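Local coordinates for alpha-L-arabinofuranosidase B (Aspergillus kawachii, PDB 6SXT), which hydrolyses terminal non-reducing alpha-L-arabinofuranosyl residues from arabinoxylan, L-arabinan and arabinogalactan, using a catalytic domain joined to an arabinose-binding domain, at residues 347-350 / 355-358; 360-363 / 368-371; 387-390 / 396-399; 420-425 / 443-448. All coordinates share one frame; numbering follows the deposited sequence.

Contact 1. Residues 347-350 / 355-358; sequences YIAH and VNTQ
Tyr-347 and Ala-349 face Gln-358 and Asn-356 as the hydrogen-bonded pairs of an antiparallel beta hairpin, and four backbone bonds zip the two strands together. The shortest runs from Ala-349 N to Asn-356 O, 2.7 Å and almost straight at 178°. Its return bond, Asn-356 N to Ala-349 O at 2.9 Å, is also straight at the hydrogen, but the donor stands above the carbonyl plane. At the other end Tyr-347 N gives to Gln-358 O (2.8 Å) and Gln-358 N gives to Tyr-347 O (3.0 Å). Between these rungs the carbonyls also meet CA-H groups: Thr-357 CA lies 3.1 Å from Tyr-347 O.

The side chains divide between two faces. On that of Ile-348, His-350, Val-355 and Thr-357, the CG2 branch of Ile-348 meets CG1 of Val-355 at 3.8 Å, the two side chains slanting across one another. Each of these methyls stands anti to its own backbone N (chi1 of Val-355 is -179°), which brings the two together on that face. On the other face, the small CB of Ala-349 lies beside the side-chain ends of Asn-356 and Gln-358.

Outside the pair, Tyr-347 OH bonds to Glu-478, and its ring meets Phe-481 edge-to-face. His-350 is fixed at both nitrogens, ND1 by the carbonyl of Asp-352 and NE2 by Asp-392. The hairpin belongs to the beta-trefoil arabinose-binding domain, where Ile-348 packs on strand 333-338, Val-355 on strand 404-409, and Gln-358 on helix 366-371.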
loop_
_atom_site.group_PDB
_atom_site.type_symbol
_atom_site.label_atom_id
_atom_site.label_comp_id
_atom_site.label_asym_id
_atom_site.label_seq_id
_atom_site.Cartn_x
_atom_site.Cartn_y
_atom_site.Cartn_z
ATOM N N TYR A 347 -17.714 24.630 -11.150
ATOM C CA TYR A 347 -17.945 23.177 -11.257
ATOM C C TYR A 347 -16.751 22.524 -11.937
ATOM O O TYR A 347 -16.023 23.165 -12.722
ATOM C CB TYR A 347 -19.200 22.862 -12.067
ATOM C CG TYR A 347 -20.470 23.211 -11.359
ATOM C CD1 TYR A 347 -20.904 24.533 -11.346
ATOM C CD2 TYR A 347 -21.268 22.258 -10.753
ATOM C CE1 TYR A 347 -22.060 24.908 -10.710
ATOM C CE2 TYR A 347 -22.438 22.614 -10.100
ATOM C CZ TYR A 347 -22.867 23.942 -10.146
ATOM O OH TYR A 347 -24.013 24.299 -9.478
ATOM N N ILE A 348 -16.526 21.228 -11.634
ATOM C CA ILE A 348 -15.476 20.455 -12.309
ATOM C C ILE A 348 -15.923 20.258 -13.760
ATOM O O ILE A 348 -16.993 19.668 -14.019
ATOM C CB ILE A 348 -15.212 19.087 -11.627
ATOM C CG1 ILE A 348 -14.830 19.320 -10.159
ATOM C CG2 ILE A 348 -14.159 18.327 -12.416
ATOM C CD1 ILE A 348 -14.399 18.061 -9.424
ATOM N N ALA A 349 -15.077 20.725 -14.638
ATOM C CA ALA A 349 -15.359 20.633 -16.079
ATOM C C ALA A 349 -14.084 20.226 -16.790
ATOM O O ALA A 349 -13.084 19.772 -16.156
ATOM C CB ALA A 349 -15.886 21.971 -16.560
ATOM N N HIS A 350 -14.029 20.352 -18.116
ATOM C CA HIS A 350 -12.772 20.082 -18.798
ATOM C C HIS A 350 -12.755 20.920 -20.091
ATOM O O HIS A 350 -13.856 21.252 -20.594
ATOM C CB HIS A 350 -12.562 18.590 -19.063
ATOM C CG HIS A 350 -13.491 18.048 -20.094
ATOM N ND1 HIS A 350 -13.071 17.925 -21.418
ATOM C CD2 HIS A 350 -14.761 17.598 -20.017
ATOM C CE1 HIS A 350 -14.088 17.422 -22.105
ATOM N NE2 HIS A 350 -15.144 17.227 -21.286
ATOM N N VAL A 355 -8.653 18.831 -17.102
ATOM C CA VAL A 355 -9.760 18.946 -16.136
ATOM C C VAL A 355 -9.564 20.213 -15.306
ATOM O O VAL A 355 -8.442 20.497 -14.794
ATOM C CB VAL A 355 -9.816 17.664 -15.262
ATOM C CG1 VAL A 355 -10.959 17.757 -14.297
ATOM C CG2 VAL A 355 -9.888 16.425 -16.126
ATOM N N ASN A 356 -10.612 21.013 -15.196
ATOM C CA ASN A 356 -10.535 22.364 -14.609
ATOM C C ASN A 356 -11.802 22.673 -13.848
ATOM O O ASN A 356 -12.719 21.845 -13.774
ATOM C CB ASN A 356 -10.156 23.416 -15.679
ATOM C CG ASN A 356 -11.029 23.400 -16.928
ATOM O OD1 ASN A 356 -10.480 23.739 -18.008
ATOM N ND2 ASN A 356 -12.292 23.092 -16.782
ATOM N N THR A 357 -11.876 23.887 -13.277
ATOM C CA THR A 357 -13.146 24.376 -12.765
ATOM C C THR A 357 -13.525 25.612 -13.601
ATOM O O THR A 357 -12.620 26.362 -13.970
ATOM C CB THR A 357 -13.142 24.667 -11.268
ATOM O OG1 THR A 357 -12.355 25.835 -11.054
ATOM C CG2 THR A 357 -12.590 23.492 -10.463
ATOM N N GLN A 358 -14.813 25.718 -13.803
ATOM C CA GLN A 358 -15.433 26.835 -14.542
ATOM C C GLN A 358 -16.763 27.163 -13.896
ATOM O O GLN A 358 -17.501 26.293 -13.396
ATOM C CB GLN A 358 -15.584 26.402 -16.003
ATOM C CG GLN A 358 -14.269 26.162 -16.697
ATOM C CD GLN A 358 -14.445 25.878 -18.179
ATOM O OE1 GLN A 358 -14.975 26.720 -18.919
ATOM N NE2 GLN A 358 -14.001 24.720 -18.635
#

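Contact 2. Residues 360-363 / 368-371; sequences VDDD and LKEE
Lys-369 reaches out from helix 366-371 to the loop that follows strand 354-359, and its ammonium end makes the polar part of this contact. NZ gives a hydrogen bond to the backbone carbonyl of Asp-362, with NZ 2.8 Å from Asp-362 O. The approach is from above the carbonyl plane, at a C=O...N angle of 123°. The carboxylate of the same residue adds a long salt bridge, Asp-362 OD1 to Lys-369 NZ at 3.7 Å. Beyond CG the lysine chain is fully extended, chi2 to chi4 all near 180°, and that length carries NZ across to the loop; on the way CE passes 3.4 Å from Asp-361 O.

The apolar part lies deeper. Val-360 and Leu-368 meet tip to tip, with CG2 of the valine 4.0 Å from CG of the leucine. Val-360 is buried and also packs on Tyr-347 and Phe-481, whereas Asp-361 and Asp-362 lie at the surface.

Within the loop, Asp-361 OD1 accepts from Asp-363 N at 2.9 Å, forming an Asx turn that bends the chain around Asp-362.

The chemistry is that of a polar link at the surface beside an apolar contact of Val-360 with Leu-368: one ammonium group holds a main-chain oxygen and a more distant carboxylate of the same residue. The acidic side chains gathered here would be expected to favour the charged lysine, though with NZ near the surface the gain is probably modest.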
loop_
_atom_site.group_PDB
_atom_site.type_symbol
_atom_site.label_atom_id
_atom_site.label_comp_id
_atom_site.label_asym_id
_atom_site.label_seq_id
_atom_site.Cartn_x
_atom_site.Cartn_y
_atom_site.Cartn_z
ATOM N N VAL A 360 -20.420 27.552 -14.195
ATOM C CA VAL A 360 -21.444 26.899 -15.022
ATOM C C VAL A 360 -22.794 27.261 -14.421
ATOM O O VAL A 360 -22.998 27.107 -13.199
ATOM C CB VAL A 360 -21.265 25.387 -15.197
ATOM C CG1 VAL A 360 -22.244 24.851 -16.230
ATOM C CG2 VAL A 360 -19.835 25.027 -15.566
ATOM N N ASP A 361 -23.704 27.764 -15.239
ATOM C CA ASP A 361 -25.085 27.989 -14.776
ATOM C C ASP A 361 -26.049 27.724 -15.926
ATOM O O ASP A 361 -25.631 27.214 -16.984
ATOM C CB ASP A 361 -25.213 29.387 -14.177
ATOM C CG ASP A 361 -24.897 30.511 -15.140
ATOM O OD1 ASP A 361 -25.134 30.342 -16.359
ATOM O OD2 ASP A 361 -24.363 31.517 -14.691
ATOM N N ASP A 362 -27.329 27.961 -15.688
ATOM C CA ASP A 362 -28.366 27.610 -16.685
ATOM C C ASP A 362 -28.114 28.362 -18.009
ATOM O O ASP A 362 -28.564 27.850 -19.038
ATOM C CB ASP A 362 -29.769 27.874 -16.131
ATOM C CG ASP A 362 -30.874 27.316 -17.020
ATOM O OD1 ASP A 362 -30.881 26.084 -17.265
ATOM O OD2 ASP A 362 -31.698 28.127 -17.496
ATOM N N ASP A 363 -27.407 29.498 -18.011
ATOM C CA ASP A 363 -27.145 30.276 -19.251
ATOM C C ASP A 363 -25.884 29.788 -19.960
ATOM O O ASP A 363 -25.527 30.322 -21.019
ATOM C CB ASP A 363 -27.015 31.773 -18.978
ATOM C CG ASP A 363 -28.283 32.403 -18.415
ATOM O OD1 ASP A 363 -29.374 31.945 -18.779
ATOM O OD2 ASP A 363 -28.154 33.295 -17.545
ATOM N N LEU A 368 -20.351 23.552 -22.694
ATOM C CA LEU A 368 -19.764 23.591 -21.326
ATOM C C LEU A 368 -20.631 22.762 -20.354
ATOM O O LEU A 368 -20.035 22.048 -19.479
ATOM C CB LEU A 368 -19.573 25.042 -20.907
ATOM C CG LEU A 368 -19.086 25.274 -19.480
ATOM C CD1 LEU A 368 -17.735 24.581 -19.312
ATOM C CD2 LEU A 368 -18.965 26.766 -19.179
ATOM N N LYS A 369 -21.945 22.790 -20.457
ATOM C CA LYS A 369 -22.826 21.968 -19.607
ATOM C C LYS A 369 -22.441 20.504 -19.703
ATOM O O LYS A 369 -22.397 19.809 -18.656
ATOM C CB LYS A 369 -24.296 22.164 -19.937
ATOM C CG LYS A 369 -24.782 23.537 -19.510
ATOM C CD LYS A 369 -26.235 23.724 -19.812
ATOM C CE LYS A 369 -26.778 25.039 -19.326
ATOM N NZ LYS A 369 -28.214 25.096 -19.670
ATOM N N GLU A 370 -22.156 20.020 -20.901
ATOM C CA GLU A 370 -21.759 18.612 -21.076
ATOM C C GLU A 370 -20.369 18.390 -20.461
ATOM O O GLU A 370 -20.127 17.271 -19.903
ATOM C CB GLU A 370 -21.741 18.215 -22.554
ATOM C CG GLU A 370 -23.092 18.187 -23.199
ATOM C CD GLU A 370 -22.913 17.778 -24.663
ATOM O OE1 GLU A 370 -21.827 17.302 -25.025
ATOM O OE2 GLU A 370 -23.901 17.933 -25.445
ATOM N N GLU A 371 -19.449 19.324 -20.614
ATOM C CA GLU A 371 -18.069 19.241 -20.072
ATOM C C GLU A 371 -18.099 19.249 -18.527
ATOM O O GLU A 371 -17.121 18.778 -17.921
ATOM C CB GLU A 371 -17.219 20.356 -20.622
ATOM C CG GLU A 371 -16.932 20.144 -22.122
ATOM C CD GLU A 371 -16.364 21.372 -22.789
ATOM O OE1 GLU A 371 -16.549 22.511 -22.273
ATOM O OE2 GLU A 371 -15.766 21.195 -23.843
#

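Contact 3. Residues 387-390 / 396-399; sequences SFES and SYIR
Glu-389 and Tyr-397 bridge two strands of the beta-trefoil arabinose-binding domain where strand 386-390 meets the start of strand 396-401, running roughly counter to it. It is a single bridge, with CA of Glu-389 4.3 Å from CA of Tyr-397; the N-to-C directions of the two short segments are 133° apart.

The tight part is the backbone around that bridge. Ile-398 N gives to Phe-388 O at 3.0 Å, approaching nearly along the C=O axis, and Ser-390 N gives to Ser-396 O at the same 3.0 Å. Phe-388 O serves twice, since Tyr-397 CA also comes within 3.1 Å of it. On the buried side, CD1 of Ile-398 lies 4.0 Å from CB of Phe-388. The phenylalanine ring itself leads away from this strand and meets Phe-328 edge-to-face.

The solvent side is that of Glu-389 and Tyr-397, both partly exposed. With chi1 at -175° the glutamate chain points away from its own amide nitrogen and slants across the tyrosine, CG above one ring face near its rim and CB 3.6 Å from CE2 of Tyr-397. Its carboxylate, turned only 10° from the ring plane, finds its partner in the turn, where OE2 accepts from Gly-395 N.

The looser end is where water replaces a direct rung: one molecule accepts from Phe-388 N at 2.8 Å and donates to Ile-398 O at 2.6 Å.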
loop_
_atom_site.group_PDB
_atom_site.type_symbol
_atom_site.label_atom_id
_atom_site.label_comp_id
_atom_site.label_asym_id
_atom_site.label_seq_id
_atom_site.Cartn_x
_atom_site.Cartn_y
_atom_site.Cartn_z
ATOM N N SER A 387 -15.453 5.494 -11.202
ATOM C CA SER A 387 -14.731 6.208 -12.262
ATOM C C SER A 387 -15.720 7.203 -12.904
ATOM O O SER A 387 -16.935 6.937 -12.844
ATOM C CB SER A 387 -14.147 5.244 -13.258
ATOM O OG SER A 387 -13.192 4.339 -12.646
ATOM N N PHE A 388 -15.201 8.322 -13.387
ATOM C CA PHE A 388 -16.019 9.466 -13.844
ATOM C C PHE A 388 -15.823 9.637 -15.347
ATOM O O PHE A 388 -14.728 9.922 -15.789
ATOM C CB PHE A 388 -15.633 10.708 -13.062
ATOM C CG PHE A 388 -15.977 10.559 -11.600
ATOM C CD1 PHE A 388 -17.212 10.938 -11.134
ATOM C CD2 PHE A 388 -15.110 9.928 -10.732
ATOM C CE1 PHE A 388 -17.579 10.734 -9.816
ATOM C CE2 PHE A 388 -15.474 9.741 -9.404
ATOM C CZ PHE A 388 -16.695 10.145 -8.955
ATOM N N GLU A 389 -16.858 9.280 -16.089
ATOM C CA GLU A 389 -16.840 9.263 -17.572
ATOM C C GLU A 389 -17.429 10.586 -18.081
ATOM O O GLU A 389 -18.447 11.030 -17.602
ATOM C CB GLU A 389 -17.685 8.098 -18.073
ATOM C CG GLU A 389 -17.608 7.939 -19.584
ATOM C CD GLU A 389 -18.531 6.869 -20.079
ATOM O OE1 GLU A 389 -19.351 6.412 -19.273
ATOM O OE2 GLU A 389 -18.314 6.383 -21.167
ATOM N N SER A 390 -16.747 11.208 -19.028
ATOM C CA SER A 390 -17.192 12.455 -19.692
ATOM C C SER A 390 -18.529 12.220 -20.411
ATOM O O SER A 390 -18.723 11.176 -21.065
ATOM C CB SER A 390 -16.138 12.937 -20.626
ATOM O OG SER A 390 -16.646 14.040 -21.405
ATOM N N SER A 396 -14.098 8.188 -22.284
ATOM C CA SER A 396 -13.003 8.950 -21.649
ATOM C C SER A 396 -13.367 9.198 -20.185
ATOM O O SER A 396 -14.530 9.433 -19.891
ATOM C CB SER A 396 -12.653 10.193 -22.369
ATOM O OG SER A 396 -12.060 9.826 -23.613
ATOM N N TYR A 397 -12.349 9.079 -19.323
ATOM C CA TYR A 397 -12.520 9.174 -17.863
ATOM C C TYR A 397 -11.486 10.118 -17.288
ATOM O O TYR A 397 -10.404 10.276 -17.782
ATOM C CB TYR A 397 -12.340 7.795 -17.220
ATOM C CG TYR A 397 -13.305 6.749 -17.675
ATOM C CD1 TYR A 397 -13.082 6.076 -18.869
ATOM C CD2 TYR A 397 -14.440 6.435 -16.944
ATOM C CE1 TYR A 397 -13.957 5.112 -19.315
ATOM C CE2 TYR A 397 -15.316 5.450 -17.367
ATOM C CZ TYR A 397 -15.060 4.793 -18.552
ATOM O OH TYR A 397 -15.936 3.827 -18.957
ATOM N N ILE A 398 -11.825 10.700 -16.142
ATOM C CA ILE A 398 -10.880 11.471 -15.318
ATOM C C ILE A 398 -9.826 10.490 -14.779
ATOM O O ILE A 398 -10.201 9.475 -14.177
ATOM C CB ILE A 398 -11.588 12.212 -14.174
ATOM C CG1 ILE A 398 -12.691 13.139 -14.725
ATOM C CG2 ILE A 398 -10.527 12.955 -13.384
ATOM C CD1 ILE A 398 -13.376 13.994 -13.688
ATOM N N ARG A 399 -8.567 10.784 -15.054
ATOM C CA ARG A 399 -7.430 9.956 -14.583
ATOM C C ARG A 399 -6.352 10.901 -14.115
ATOM O O ARG A 399 -6.190 12.024 -14.629
ATOM C CB ARG A 399 -6.969 8.985 -15.670
ATOM C CG ARG A 399 -6.375 9.656 -16.912
ATOM C CD ARG A 399 -4.906 9.988 -16.828
ATOM N NE ARG A 399 -4.071 8.817 -16.747
ATOM C CZ ARG A 399 -3.778 8.008 -17.748
ATOM N NH1 ARG A 399 -4.129 8.313 -19.000
ATOM N NH2 ARG A 399 -3.145 6.866 -17.540
HETATM O O HOH W 1 -12.367 8.447 -13.190
#

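Contact 4. Residues 420-425 / 443-448; sequences ATFCPQ and RYFRHY
Phe-422 and Phe-445 form a T-shaped pair in the interior of the beta-trefoil domain, and three residues further along one strand Gln-425 reaches Tyr-444. Phe-445 is the side chain to follow. Its CB leaves strand 444-448 with CG anti to the carbonyl carbon (chi1 -85°), and chi2 of 41° turns one ring edge toward Phe-422. CD1 comes to 3.8 Å from Phe-422 CD1. Next, CE1 drives straight at the middle of the Phe-422 face: it stands 3.4 Å above that plane, over the ring centre, and its nearest atom is Phe-422 CD1 at 3.5 Å. Further round the ring, CZ meets CG2 of Ile-398, and CD2, back on the other edge, meets CD1 of Ile-348. The planes stand at 85° with centroids 4.8 Å apart, so C-H at the Phe-445 edge points into the pi face of Phe-422.

The second link is polar. Tyr-444 OH donates to Gln-425 OE1 at 2.6 Å, the oxygen lying at the tyrosine edge in the ring plane. A water closes a small ring by accepting from Gln-425 NE2 and donating to Tyr-444 OH. Arg-436 also bonds to Gln-425 OE1, giving this oxygen two donors.

The two strands do not pair directly. Strand 433-437 pairs with strand 422-426 and packs its Leu-435 and Arg-436 against Phe-445 and Tyr-444. Cys-423 is tied by a disulfide to Cys-385, while strand 444-448 carries the substrate-binding His-447 and lies against strand 451-455 and helix 469-472.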
loop_
_atom_site.group_PDB
_atom_site.type_symbol
_atom_site.label_atom_id
_atom_site.label_comp_id
_atom_site.label_asym_id
_atom_site.label_seq_id
_atom_site.Cartn_x
_atom_site.Cartn_y
_atom_site.Cartn_z
ATOM N N ALA A 420 -7.598 5.921 -12.832
ATOM C CA ALA A 420 -8.961 6.463 -13.087
ATOM C C ALA A 420 -9.966 6.031 -12.019
ATOM O O ALA A 420 -11.166 6.194 -12.202
ATOM C CB ALA A 420 -9.429 6.045 -14.472
ATOM N N THR A 421 -9.507 5.449 -10.899
ATOM C CA THR A 421 -10.431 4.967 -9.858
ATOM C C THR A 421 -10.316 5.853 -8.627
ATOM O O THR A 421 -9.197 6.104 -8.154
ATOM C CB THR A 421 -10.139 3.499 -9.538
ATOM O OG1 THR A 421 -10.303 2.720 -10.717
ATOM C CG2 THR A 421 -11.065 2.942 -8.498
ATOM N N PHE A 422 -11.456 6.296 -8.142
ATOM C CA PHE A 422 -11.518 7.234 -6.994
ATOM C C PHE A 422 -12.567 6.729 -6.036
ATOM O O PHE A 422 -13.660 6.256 -6.408
ATOM C CB PHE A 422 -11.808 8.653 -7.482
ATOM C CG PHE A 422 -10.713 9.170 -8.374
ATOM C CD1 PHE A 422 -9.585 9.817 -7.898
ATOM C CD2 PHE A 422 -10.795 8.940 -9.739
ATOM C CE1 PHE A 422 -8.561 10.232 -8.727
ATOM C CE2 PHE A 422 -9.791 9.381 -10.580
ATOM C CZ PHE A 422 -8.653 9.987 -10.091
ATOM N N CYS A 423 -12.258 6.895 -4.747
ATOM C CA CYS A 423 -13.082 6.375 -3.659
ATOM C C CYS A 423 -13.723 7.540 -2.940
ATOM O O CYS A 423 -13.024 8.398 -2.403
ATOM C CB CYS A 423 -12.232 5.580 -2.687
ATOM S SG CYS A 423 -11.380 4.171 -3.493
ATOM N N PRO A 424 -15.067 7.674 -2.961
ATOM C CA PRO A 424 -15.717 8.784 -2.293
ATOM C C PRO A 424 -15.440 8.670 -0.792
ATOM O O PRO A 424 -15.471 7.549 -0.221
ATOM C CB PRO A 424 -17.192 8.628 -2.615
ATOM C CG PRO A 424 -17.183 7.777 -3.872
ATOM C CD PRO A 424 -16.005 6.846 -3.724
ATOM N N GLN A 425 -15.263 9.842 -0.217
ATOM C CA GLN A 425 -15.053 9.987 1.243
ATOM C C GLN A 425 -15.938 11.137 1.705
ATOM O O GLN A 425 -16.018 12.175 0.989
ATOM C CB GLN A 425 -13.586 10.278 1.490
ATOM C CG GLN A 425 -13.230 10.306 2.981
ATOM C CD GLN A 425 -11.778 10.532 3.264
ATOM O OE1 GLN A 425 -10.878 10.193 2.473
ATOM N NE2 GLN A 425 -11.505 11.071 4.463
ATOM N N ARG A 443 -3.705 11.159 -1.937
ATOM C CA ARG A 443 -4.117 12.238 -2.872
ATOM C C ARG A 443 -5.593 12.198 -3.180
ATOM O O ARG A 443 -6.210 11.136 -3.211
ATOM C CB ARG A 443 -3.275 12.112 -4.128
ATOM C CG ARG A 443 -1.798 12.416 -3.895
ATOM C CD ARG A 443 -0.926 12.179 -5.117
ATOM N NE ARG A 443 0.437 12.572 -4.798
ATOM C CZ ARG A 443 0.906 13.824 -4.792
ATOM N NH1 ARG A 443 0.156 14.822 -5.189
ATOM N NH2 ARG A 443 2.128 14.072 -4.342
ATOM N N TYR A 444 -6.116 13.397 -3.436
ATOM C CA TYR A 444 -7.529 13.677 -3.616
ATOM C C TYR A 444 -7.737 14.601 -4.804
ATOM O O TYR A 444 -6.860 15.407 -5.082
ATOM C CB TYR A 444 -8.087 14.417 -2.399
ATOM C CG TYR A 444 -8.174 13.592 -1.132
ATOM C CD1 TYR A 444 -7.082 13.403 -0.337
ATOM C CD2 TYR A 444 -9.378 13.027 -0.756
ATOM C CE1 TYR A 444 -7.156 12.566 0.765
ATOM C CE2 TYR A 444 -9.484 12.251 0.381
ATOM C CZ TYR A 444 -8.366 12.050 1.148
ATOM O OH TYR A 444 -8.468 11.270 2.300
ATOM N N PHE A 445 -8.886 14.468 -5.458
ATOM C CA PHE A 445 -9.333 15.576 -6.365
ATOM C C PHE A 445 -9.117 16.895 -5.626
ATOM O O PHE A 445 -9.652 17.053 -4.507
ATOM C CB PHE A 445 -10.807 15.522 -6.739
ATOM C CG PHE A 445 -11.220 14.662 -7.911
ATOM C CD1 PHE A 445 -10.710 13.402 -8.163
ATOM C CD2 PHE A 445 -12.172 15.160 -8.794
ATOM C CE1 PHE A 445 -11.175 12.628 -9.211
ATOM C CE2 PHE A 445 -12.628 14.401 -9.848
ATOM C CZ PHE A 445 -12.112 13.155 -10.074
ATOM N N ARG A 446 -8.391 17.836 -6.216
ATOM C CA ARG A 446 -8.096 19.122 -5.557
ATOM C C ARG A 446 -7.981 20.195 -6.643
ATOM O O ARG A 446 -7.159 20.006 -7.560
ATOM C CB ARG A 446 -6.798 19.039 -4.735
ATOM C CG ARG A 446 -6.520 20.275 -3.867
ATOM C CD ARG A 446 -5.562 21.298 -4.520
ATOM N NE ARG A 446 -5.611 22.469 -3.662
ATOM C CZ ARG A 446 -4.867 22.628 -2.565
ATOM N NH1 ARG A 446 -3.829 21.850 -2.341
ATOM N NH2 ARG A 446 -5.148 23.633 -1.748
ATOM N N HIS A 447 -8.761 21.270 -6.512
ATOM C CA HIS A 447 -8.628 22.420 -7.450
ATOM C C HIS A 447 -7.543 23.372 -6.919
ATOM O O HIS A 447 -7.442 23.649 -5.698
ATOM C CB HIS A 447 -9.962 23.080 -7.803
ATOM C CG HIS A 447 -10.613 23.764 -6.672
ATOM N ND1 HIS A 447 -10.286 25.074 -6.379
ATOM C CD2 HIS A 447 -11.474 23.343 -5.712
ATOM C CE1 HIS A 447 -10.976 25.444 -5.326
ATOM N NE2 HIS A 447 -11.683 24.402 -4.877
ATOM N N TYR A 448 -6.708 23.828 -7.837
ATOM C CA TYR A 448 -5.588 24.743 -7.552
ATOM C C TYR A 448 -5.407 25.628 -8.801
ATOM O O TYR A 448 -5.098 25.115 -9.879
ATOM C CB TYR A 448 -4.316 23.972 -7.193
ATOM C CG TYR A 448 -3.176 24.850 -6.753
ATOM C CD1 TYR A 448 -3.042 25.228 -5.435
ATOM C CD2 TYR A 448 -2.250 25.289 -7.676
ATOM C CE1 TYR A 448 -1.976 26.024 -5.032
ATOM C CE2 TYR A 448 -1.185 26.087 -7.288
ATOM C CZ TYR A 448 -1.063 26.454 -5.963
ATOM O OH TYR A 448 -0.019 27.241 -5.572
HETATM O O HOH W 2 -8.686 11.645 5.087
#

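Overall arrangement
All four contacts lie in the C-terminal arabinose-binding domain, a beta-trefoil, and follow one another in series along the chain. Distances here run between centres. Contact 1 is a hairpin; contact 2 comes next, about 10 Å away, where the outgoing strand passes through a loop into helix 366-371. Contact 3 lies about 13 Å from contact 1, and contact 4 about 12 Å from contact 3. His-350 packs on Ser-390, joining contacts 1 and 3, and Ser-387 OG probably hydrogen-bonds Ala-420 O, joining contacts 3 and 4, whereas contact 2 sits at the periphery, about 22 Å from contact 4. Thr-357 packs on His-447, so contact 1 lies beside a substrate-binding residue of the domain.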